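Local coordinates for virulent strain associated lipoprotein (Borreliella spielmanii A14S, PDB 6FZZ), which is an outer surface lipoprotein of the PFam54 family and, like its Borrelia burgdorferi relative, probably binds glutathione and aids colonization of the mammalian host, at residues T114-L126 with L144-I158. Numbering follows the deposited sequence.
Sequences TLEGNIDYTIIHL and LKNLFEKLLSTKEII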
ATOM      1  N   THR A 114       5.799  -2.209   1.539  1.00 20.95           N
ATOM      2  CA  THR A 114       5.992  -2.488   2.925  1.00 20.50           C
ATOM      3  C   THR A 114       4.861  -1.840   3.758  1.00 23.44           C
ATOM      4  O   THR A 114       4.276  -2.481   4.656  1.00 21.42           O
ATOM      5  CB  THR A 114       7.397  -2.012   3.397  1.00 22.86           C
ATOM      6  OG1 THR A 114       8.381  -2.688   2.648  1.00 21.33           O
ATOM      7  CG2 THR A 114       7.651  -2.252   4.917  1.00 22.62           C
ATOM      8  N   LEU A 115       4.530  -0.596   3.434  1.00 21.96           N
ATOM      9  CA  LEU A 115       3.447   0.108   4.087  1.00 22.73           C
ATOM     10  C   LEU A 115       2.128  -0.720   3.899  1.00 22.00           C
ATOM     11  O   LEU A 115       1.445  -1.075   4.862  1.00 19.49           O
ATOM     12  CB  LEU A 115       3.333   1.544   3.527  1.00 21.36           C
ATOM     13  CG  LEU A 115       2.230   2.413   4.164  1.00 26.94           C
ATOM     14  CD1 LEU A 115       2.382   3.869   3.748  1.00 29.45           C
ATOM     15  CD2 LEU A 115       0.838   1.951   3.752  1.00 30.28           C
ATOM     16  N   GLU A 116       1.851  -1.106   2.652  1.00 22.05           N
ATOM     17  CA  GLU A 116       0.663  -1.879   2.370  1.00 21.51           C
ATOM     18  C   GLU A 116       0.658  -3.198   3.107  1.00 19.60           C
ATOM     19  O   GLU A 116      -0.384  -3.630   3.639  1.00 20.11           O
ATOM     20  CB  GLU A 116       0.474  -2.079   0.901  1.00 21.73           C
ATOM     21  CG  GLU A 116      -0.884  -2.670   0.600  1.00 24.14           C
ATOM     22  CD  GLU A 116      -1.992  -1.637   0.545  1.00 24.98           C
ATOM     23  OE1 GLU A 116      -1.725  -0.407   0.540  1.00 30.50           O
ATOM     24  OE2 GLU A 116      -3.141  -2.077   0.427  1.00 27.65           O
ATOM     25  N   GLY A 117       1.820  -3.821   3.195  1.00 17.25           N
ATOM     26  CA  GLY A 117       1.955  -5.085   3.845  1.00 17.30           C
ATOM     27  C   GLY A 117       1.652  -4.956   5.325  1.00 18.15           C
ATOM     28  O   GLY A 117       1.192  -5.892   5.932  1.00 20.59           O
ATOM     29  N   ASN A 118       1.890  -3.789   5.911  1.00 18.09           N
ATOM     30  CA  ASN A 118       1.599  -3.608   7.325  1.00 17.64           C
ATOM     31  C   ASN A 118       0.104  -3.518   7.519  1.00 17.10           C
ATOM     32  O   ASN A 118      -0.439  -3.966   8.522  1.00 18.73           O
ATOM     33  CB  ASN A 118       2.323  -2.382   7.913  1.00 18.76           C
ATOM     34  CG  ASN A 118       3.822  -2.602   8.045  1.00 21.97           C
ATOM     35  OD1 ASN A 118       4.261  -3.743   8.166  1.00 19.27           O
ATOM     36  ND2 ASN A 118       4.609  -1.502   8.039  1.00 22.37           N
ATOM     37  N   ILE A 119      -0.554  -2.849   6.596  1.00 17.39           N
ATOM     38  CA  ILE A 119      -2.025  -2.788   6.604  1.00 19.86           C
ATOM     39  C   ILE A 119      -2.645  -4.168   6.424  1.00 18.43           C
ATOM     40  O   ILE A 119      -3.556  -4.546   7.152  1.00 19.59           O
ATOM     41  CB  ILE A 119      -2.546  -1.799   5.543  1.00 20.28           C
ATOM     42  CG1 ILE A 119      -2.236  -0.395   6.050  1.00 24.70           C
ATOM     43  CG2 ILE A 119      -4.048  -1.965   5.323  1.00 24.38           C
ATOM     44  CD1 ILE A 119      -2.386   0.701   5.051  1.00 28.52           C
ATOM     45  N   ASP A 120      -2.175  -4.882   5.430  1.00 18.32           N
ATOM     46  CA  ASP A 120      -2.677  -6.252   5.116  1.00 20.16           C
ATOM     47  C   ASP A 120      -2.539  -7.180   6.315  1.00 20.13           C
ATOM     48  O   ASP A 120      -3.477  -7.904   6.672  1.00 19.77           O
ATOM     49  CB  ASP A 120      -1.870  -6.815   3.964  1.00 23.73           C
ATOM     50  CG  ASP A 120      -2.509  -8.084   3.394  1.00 30.05           C
ATOM     51  OD1 ASP A 120      -3.594  -8.000   2.803  1.00 33.27           O
ATOM     52  OD2 ASP A 120      -2.001  -9.144   3.675  1.00 30.57           O
ATOM     53  N   TYR A 121      -1.362  -7.162   6.952  1.00 18.39           N
ATOM     54  CA  TYR A 121      -1.088  -7.973   8.121  1.00 18.50           C
ATOM     55  C   TYR A 121      -1.997  -7.623   9.263  1.00 20.24           C
ATOM     56  O   TYR A 121      -2.504  -8.489   9.958  1.00 20.35           O
ATOM     57  CB  TYR A 121       0.389  -7.848   8.550  1.00 19.16           C
ATOM     58  CG  TYR A 121       0.793  -8.838   9.609  1.00 19.91           C
ATOM     59  CD1 TYR A 121       1.267 -10.087   9.269  1.00 22.09           C
ATOM     60  CD2 TYR A 121       0.712  -8.515  10.945  1.00 22.93           C
ATOM     61  CE1 TYR A 121       1.661 -11.022  10.247  1.00 22.88           C
ATOM     62  CE2 TYR A 121       1.058  -9.424  11.955  1.00 25.42           C
ATOM     63  CZ  TYR A 121       1.563 -10.684  11.610  1.00 26.05           C
ATOM     64  OH  TYR A 121       1.955 -11.596  12.623  1.00 29.20           O
ATOM     65  N   THR A 122      -2.205  -6.326   9.475  1.00 20.28           N
ATOM     66  CA  THR A 122      -3.096  -5.917  10.507  1.00 21.92           C
ATOM     67  C   THR A 122      -4.541  -6.403  10.218  1.00 22.81           C
ATOM     68  O   THR A 122      -5.217  -6.828  11.141  1.00 22.94           O
ATOM     69  CB  THR A 122      -3.043  -4.376  10.707  1.00 24.75           C
ATOM     70  OG1 THR A 122      -1.675  -3.993  10.975  1.00 22.02           O
ATOM     71  CG2 THR A 122      -3.888  -3.953  11.892  1.00 26.07           C
ATOM     72  N   ILE A 123      -4.980  -6.347   8.958  1.00 20.45           N
ATOM     73  CA  ILE A 123      -6.334  -6.759   8.649  1.00 24.62           C
ATOM     74  C   ILE A 123      -6.519  -8.269   8.898  1.00 26.68           C
ATOM     75  O   ILE A 123      -7.467  -8.643   9.610  1.00 27.61           O
ATOM     76  CB  ILE A 123      -6.763  -6.364   7.233  1.00 25.09           C
ATOM     77  CG1 ILE A 123      -6.790  -4.863   7.123  1.00 29.04           C
ATOM     78  CG2 ILE A 123      -8.133  -6.958   6.966  1.00 26.94           C
ATOM     79  CD1 ILE A 123      -6.777  -4.357   5.680  1.00 29.99           C
ATOM     80  N   ILE A 124      -5.559  -9.103   8.439  1.00 22.90           N
ATOM     81  CA  ILE A 124      -5.672 -10.547   8.695  1.00 26.68           C
ATOM     82  C   ILE A 124      -5.542 -10.907  10.157  1.00 24.88           C
ATOM     83  O   ILE A 124      -6.088 -11.910  10.598  1.00 26.19           O
ATOM     84  CB  ILE A 124      -4.750 -11.397   7.815  1.00 25.62           C
ATOM     85  CG1 ILE A 124      -3.287 -11.155   8.110  1.00 26.16           C
ATOM     86  CG2 ILE A 124      -4.985 -11.062   6.343  1.00 31.04           C
ATOM     87  CD1 ILE A 124      -2.407 -11.762   7.042  1.00 32.70           C
ATOM     88  N   HIS A 125      -4.845 -10.069  10.918  1.00 21.76           N
ATOM     89  CA  HIS A 125      -4.810 -10.249  12.327  1.00 21.79           C
ATOM     90  C   HIS A 125      -6.144  -9.998  13.034  1.00 22.95           C
ATOM     91  O   HIS A 125      -6.535 -10.712  13.997  1.00 19.04           O
ATOM     92  CB  HIS A 125      -3.821  -9.278  12.901  1.00 21.14           C
ATOM     93  CG  HIS A 125      -3.685  -9.396  14.350  1.00 21.81           C
ATOM     94  ND1 HIS A 125      -3.059 -10.473  14.950  1.00 28.48           N
ATOM     95  CD2 HIS A 125      -4.065  -8.576  15.349  1.00 22.21           C
ATOM     96  CE1 HIS A 125      -3.121 -10.338  16.258  1.00 24.19           C
ATOM     97  NE2 HIS A 125      -3.672  -9.172  16.525  1.00 23.34           N
ATOM     98  N   LEU A 126      -6.811  -8.934  12.630  1.00 20.73           N
ATOM     99  CA  LEU A 126      -8.027  -8.514  13.332  1.00 21.78           C
ATOM    100  C   LEU A 126      -9.292  -9.270  12.906  1.00 21.76           C
ATOM    101  O   LEU A 126     -10.207  -9.509  13.743  1.00 25.60           O
ATOM    102  CB  LEU A 126      -8.222  -6.987  13.139  1.00 21.61           C
ATOM    103  CG  LEU A 126      -7.249  -6.037  13.834  1.00 22.25           C
ATOM    104  CD1 LEU A 126      -7.540  -4.584  13.462  1.00 22.51           C
ATOM    105  CD2 LEU A 126      -7.362  -6.142  15.337  1.00 24.61           C
ATOM    106  N   LEU A 144      -7.819   1.138  19.823  1.00 24.29           N
ATOM    107  CA  LEU A 144      -7.773   0.281  18.677  1.00 26.89           C
ATOM    108  C   LEU A 144      -8.396   0.950  17.463  1.00 28.21           C
ATOM    109  O   LEU A 144      -7.839   0.885  16.336  1.00 24.54           O
ATOM    110  CB  LEU A 144      -8.417  -1.086  18.971  1.00 27.16           C
ATOM    111  CG  LEU A 144      -8.598  -2.079  17.840  1.00 28.46           C
ATOM    112  CD1 LEU A 144      -7.272  -2.408  17.172  1.00 29.18           C
ATOM    113  CD2 LEU A 144      -9.282  -3.373  18.329  1.00 32.02           C
ATOM    114  N   LYS A 145      -9.548   1.582  17.681  1.00 24.48           N
ATOM    115  CA  LYS A 145     -10.201   2.273  16.599  1.00 24.59           C
ATOM    116  C   LYS A 145      -9.344   3.427  16.075  1.00 21.98           C
ATOM    117  O   LYS A 145      -9.196   3.579  14.896  1.00 22.49           O
ATOM    118  CB  LYS A 145     -11.585   2.773  16.999  1.00 25.19           C
ATOM    119  CG  LYS A 145     -12.284   3.598  15.879  1.00 27.99           C
ATOM    120  CD  LYS A 145     -13.423   4.420  16.474  1.00 33.38           C
ATOM    121  CE  LYS A 145     -14.406   4.965  15.438  1.00 34.84           C
ATOM    122  NZ  LYS A 145     -13.908   6.272  14.977  1.00 36.34           N
ATOM    123  N   ASN A 146      -8.830   4.264  16.949  1.00 24.38           N
ATOM    124  CA  ASN A 146      -8.008   5.364  16.535  1.00 24.36           C
ATOM    125  C   ASN A 146      -6.716   4.866  15.827  1.00 22.64           C
ATOM    126  O   ASN A 146      -6.315   5.478  14.858  1.00 21.73           O
ATOM    127  CB  ASN A 146      -7.613   6.207  17.738  1.00 31.19           C
ATOM    128  CG  ASN A 146      -8.805   6.945  18.372  1.00 37.89           C
ATOM    129  OD1 ASN A 146      -9.828   7.228  17.729  1.00 42.35           O
ATOM    130  ND2 ASN A 146      -8.665   7.261  19.642  1.00 40.27           N
ATOM    131  N   LEU A 147      -6.077   3.810  16.332  1.00 21.65           N
ATOM    132  CA  LEU A 147      -4.844   3.258  15.694  1.00 22.67           C
ATOM    133  C   LEU A 147      -5.146   2.736  14.272  1.00 22.17           C
ATOM    134  O   LEU A 147      -4.460   3.036  13.304  1.00 20.66           O
ATOM    135  CB  LEU A 147      -4.228   2.187  16.553  1.00 23.32           C
ATOM    136  CG  LEU A 147      -3.596   2.647  17.882  1.00 22.63           C
ATOM    137  CD1 LEU A 147      -3.266   1.446  18.718  1.00 25.44           C
ATOM    138  CD2 LEU A 147      -2.323   3.420  17.669  1.00 23.42           C
ATOM    139  N   PHE A 148      -6.256   2.035  14.138  1.00 22.24           N
ATOM    140  CA  PHE A 148      -6.613   1.423  12.856  1.00 21.39           C
ATOM    141  C   PHE A 148      -6.961   2.456  11.818  1.00 19.76           C
ATOM    142  O   PHE A 148      -6.550   2.384  10.635  1.00 19.01           O
ATOM    143  CB  PHE A 148      -7.775   0.444  13.048  1.00 21.95           C
ATOM    144  CG  PHE A 148      -7.969  -0.451  11.881  1.00 24.09           C
ATOM    145  CD1 PHE A 148      -6.891  -1.188  11.360  1.00 24.88           C
ATOM    146  CD2 PHE A 148      -9.194  -0.580  11.279  1.00 26.28           C
ATOM    147  CE1 PHE A 148      -7.046  -2.028  10.287  1.00 25.37           C
ATOM    148  CE2 PHE A 148      -9.367  -1.455  10.235  1.00 25.86           C
ATOM    149  CZ  PHE A 148      -8.297  -2.152   9.711  1.00 27.35           C
ATOM    150  N   GLU A 149      -7.698   3.472  12.250  1.00 20.89           N
ATOM    151  CA  GLU A 149      -7.987   4.598  11.403  1.00 22.38           C
ATOM    152  C   GLU A 149      -6.775   5.351  10.969  1.00 20.51           C
ATOM    153  O   GLU A 149      -6.655   5.729   9.780  1.00 22.21           O
ATOM    154  CB  GLU A 149      -8.989   5.576  12.062  1.00 25.44           C
ATOM    155  CG  GLU A 149     -10.339   4.994  12.200  1.00 28.65           C
ATOM    156  CD  GLU A 149     -11.354   5.991  12.787  1.00 39.40           C
ATOM    157  OE1 GLU A 149     -10.951   7.011  13.337  1.00 40.19           O
ATOM    158  OE2 GLU A 149     -12.563   5.738  12.742  1.00 37.32           O
ATOM    159  N   LYS A 150      -5.897   5.611  11.913  1.00 23.26           N
ATOM    160  CA  LYS A 150      -4.611   6.234  11.580  1.00 26.74           C
ATOM    161  C   LYS A 150      -3.828   5.347  10.585  1.00 26.43           C
ATOM    162  O   LYS A 150      -3.282   5.862   9.566  1.00 24.11           O
ATOM    163  CB  LYS A 150      -3.773   6.467  12.836  1.00 31.61           C
ATOM    164  CG  LYS A 150      -4.265   7.641  13.688  1.00 39.05           C
ATOM    165  CD  LYS A 150      -3.222   8.082  14.710  1.00 43.67           C
ATOM    166  CE  LYS A 150      -3.206   7.167  15.928  1.00 54.99           C
ATOM    167  NZ  LYS A 150      -2.221   7.542  17.012  1.00 60.77           N
ATOM    168  N   LEU A 151      -3.793   4.026  10.843  1.00 22.87           N
ATOM    169  CA  LEU A 151      -3.101   3.094   9.892  1.00 21.99           C
ATOM    170  C   LEU A 151      -3.676   3.180   8.479  1.00 23.47           C
ATOM    171  O   LEU A 151      -2.916   3.362   7.514  1.00 22.51           O
ATOM    172  CB  LEU A 151      -3.171   1.641  10.414  1.00 23.34           C
ATOM    173  CG  LEU A 151      -2.524   0.539   9.579  1.00 22.20           C
ATOM    174  CD1 LEU A 151      -1.037   0.858   9.420  1.00 24.34           C
ATOM    175  CD2 LEU A 151      -2.747  -0.764  10.317  1.00 22.78           C
ATOM    176  N   LEU A 152      -5.018   3.181   8.342  1.00 23.19           N
ATOM    177  CA  LEU A 152      -5.670   3.297   7.058  1.00 24.20           C
ATOM    178  C   LEU A 152      -5.377   4.647   6.393  1.00 28.10           C
ATOM    179  O   LEU A 152      -5.165   4.731   5.167  1.00 26.25           O
ATOM    180  CB  LEU A 152      -7.196   3.031   7.170  1.00 25.89           C
ATOM    181  CG  LEU A 152      -7.656   1.640   7.614  1.00 28.43           C
ATOM    182  CD1 LEU A 152      -9.175   1.553   7.733  1.00 30.54           C
ATOM    183  CD2 LEU A 152      -7.142   0.553   6.661  1.00 28.67           C
ATOM    184  N   SER A 153      -5.320   5.733   7.187  1.00 28.30           N
ATOM    185  CA  SER A 153      -4.936   7.041   6.618  1.00 28.18           C
ATOM    186  C   SER A 153      -3.544   7.077   6.014  1.00 26.43           C
ATOM    187  O   SER A 153      -3.351   7.831   5.082  1.00 25.00           O
ATOM    188  CB  SER A 153      -4.959   8.184   7.692  1.00 28.75           C
ATOM    189  OG  SER A 153      -6.191   8.087   8.323  1.00 38.73           O
ATOM    190  N   THR A 154      -2.577   6.352   6.580  1.00 26.50           N
ATOM    191  CA  THR A 154      -1.201   6.353   5.996  1.00 28.89           C
ATOM    192  C   THR A 154      -1.283   5.907   4.575  1.00 30.26           C
ATOM    193  O   THR A 154      -0.682   6.495   3.683  1.00 27.26           O
ATOM    194  CB  THR A 154      -0.157   5.542   6.802  1.00 31.00           C
ATOM    195  OG1 THR A 154      -0.451   4.112   6.791  1.00 32.19           O
ATOM    196  CG2 THR A 154      -0.109   6.098   8.279  1.00 32.68           C
ATOM    197  N   LYS A 155      -2.060   4.862   4.347  1.00 28.03           N
ATOM    198  CA  LYS A 155      -2.199   4.330   3.014  1.00 28.82           C
ATOM    199  C   LYS A 155      -2.851   5.318   2.106  1.00 28.96           C
ATOM    200  O   LYS A 155      -2.427   5.485   0.954  1.00 30.90           O
ATOM    201  CB  LYS A 155      -2.982   3.016   3.068  1.00 29.89           C
ATOM    202  CG  LYS A 155      -3.667   2.681   1.760  1.00 30.09           C
ATOM    203  CD  LYS A 155      -4.302   1.303   1.760  1.00 29.48           C
ATOM    204  CE  LYS A 155      -4.781   1.049   0.313  1.00 28.97           C
ATOM    205  NZ  LYS A 155      -5.133  -0.339   0.131  1.00 29.48           N
ATOM    206  N   GLU A 156      -3.922   5.943   2.598  1.00 28.44           N
ATOM    207  CA  GLU A 156      -4.679   6.951   1.835  1.00 28.29           C
ATOM    208  C   GLU A 156      -3.828   8.198   1.424  1.00 28.85           C
ATOM    209  O   GLU A 156      -3.961   8.708   0.316  1.00 25.75           O
ATOM    210  CB  GLU A 156      -5.884   7.400   2.640  1.00 33.90           C
ATOM    211  CG  GLU A 156      -6.559   8.622   2.068  1.00 42.04           C
ATOM    212  CD  GLU A 156      -7.972   8.755   2.544  1.00 56.78           C
ATOM    213  OE1 GLU A 156      -8.198   8.560   3.779  1.00 60.38           O
ATOM    214  OE2 GLU A 156      -8.839   9.066   1.683  1.00 64.35           O
ATOM    215  N   ILE A 157      -2.924   8.627   2.303  1.00 24.81           N
ATOM    216  CA  ILE A 157      -1.961   9.691   2.002  1.00 28.56           C
ATOM    217  C   ILE A 157      -1.010   9.309   0.835  1.00 24.57           C
ATOM    218  O   ILE A 157      -0.837  10.088  -0.113  1.00 25.64           O
ATOM    219  CB  ILE A 157      -1.117  10.042   3.248  1.00 30.76           C
ATOM    220  CG1 ILE A 157      -2.009  10.584   4.350  1.00 36.92           C
ATOM    221  CG2 ILE A 157      -0.045  11.093   2.936  1.00 34.17           C
ATOM    222  CD1 ILE A 157      -3.068  11.553   3.877  1.00 42.33           C
ATOM    223  N   ILE A 158      -0.452   8.103   0.900  1.00 24.41           N
ATOM    224  CA  ILE A 158       0.392   7.602  -0.181  1.00 26.42           C
ATOM    225  C   ILE A 158      -0.353   7.444  -1.504  1.00 24.24           C
ATOM    226  O   ILE A 158       0.144   7.876  -2.527  1.00 20.74           O
ATOM    227  CB  ILE A 158       1.169   6.340   0.238  1.00 29.02           C
ATOM    228  CG1 ILE A 158       2.218   6.743   1.253  1.00 28.98           C
ATOM    229  CG2 ILE A 158       1.863   5.641  -0.953  1.00 29.21           C
ATOM    230  CD1 ILE A 158       2.730   8.172   1.099  1.00 31.96           C
TER
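Antiparallel helix packing in an all-helical PFam54 domain is well illustrated where Ile-119 of helix 105-126 enters, knob-into-hole fashion, a socket on helix 138-170 formed by Leu-151, Leu-152, Thr-154 and Lys-155. The local axes approach to 9.9 Å at 148°. Ile-119 CG1 lies 3.7 Å from Leu-151 CG, the two side chains sliding past each other in opposite directions, while Ile-119 CG2 faces Leu-152 CD2. One turn on, Thr-122 and Leu-151 meet tip to tip. Turned beside its own backbone N (chi1 -56°), Thr-122 OG1 donates to Asn-118 O at 2.7 Å, which satisfies the hydroxyl within its helix although Leu-151 CD2 presses against it.

Helices 15-41 and 180-209 also pack on this pair, touching Ile-123 and Thr-122 respectively. Toward the Leu-126 end, the Phe-148 ring is met by Leu-126 CD1 in a CH-pi contact over one face, 4.3 Å from the centroid and displaced toward the rim, whereas Ile-123 CG1 comes to the ring edge at CZ, 4.0 Å away. At the other end Leu-115 spreads its two methyls, CD1 on Ile-158 CG1 and CD2 against Lys-155 CA. The extended Lys-155 chain crosses the Glu-116 side chain at a slant, and NZ forms a salt bridge with Glu-116 OE2, whose modelled position is less certain. Gly-82 O and Tyr-36 OH also bind Lys-155 NZ, linking this end of the contact to helices 71-83 and 15-41.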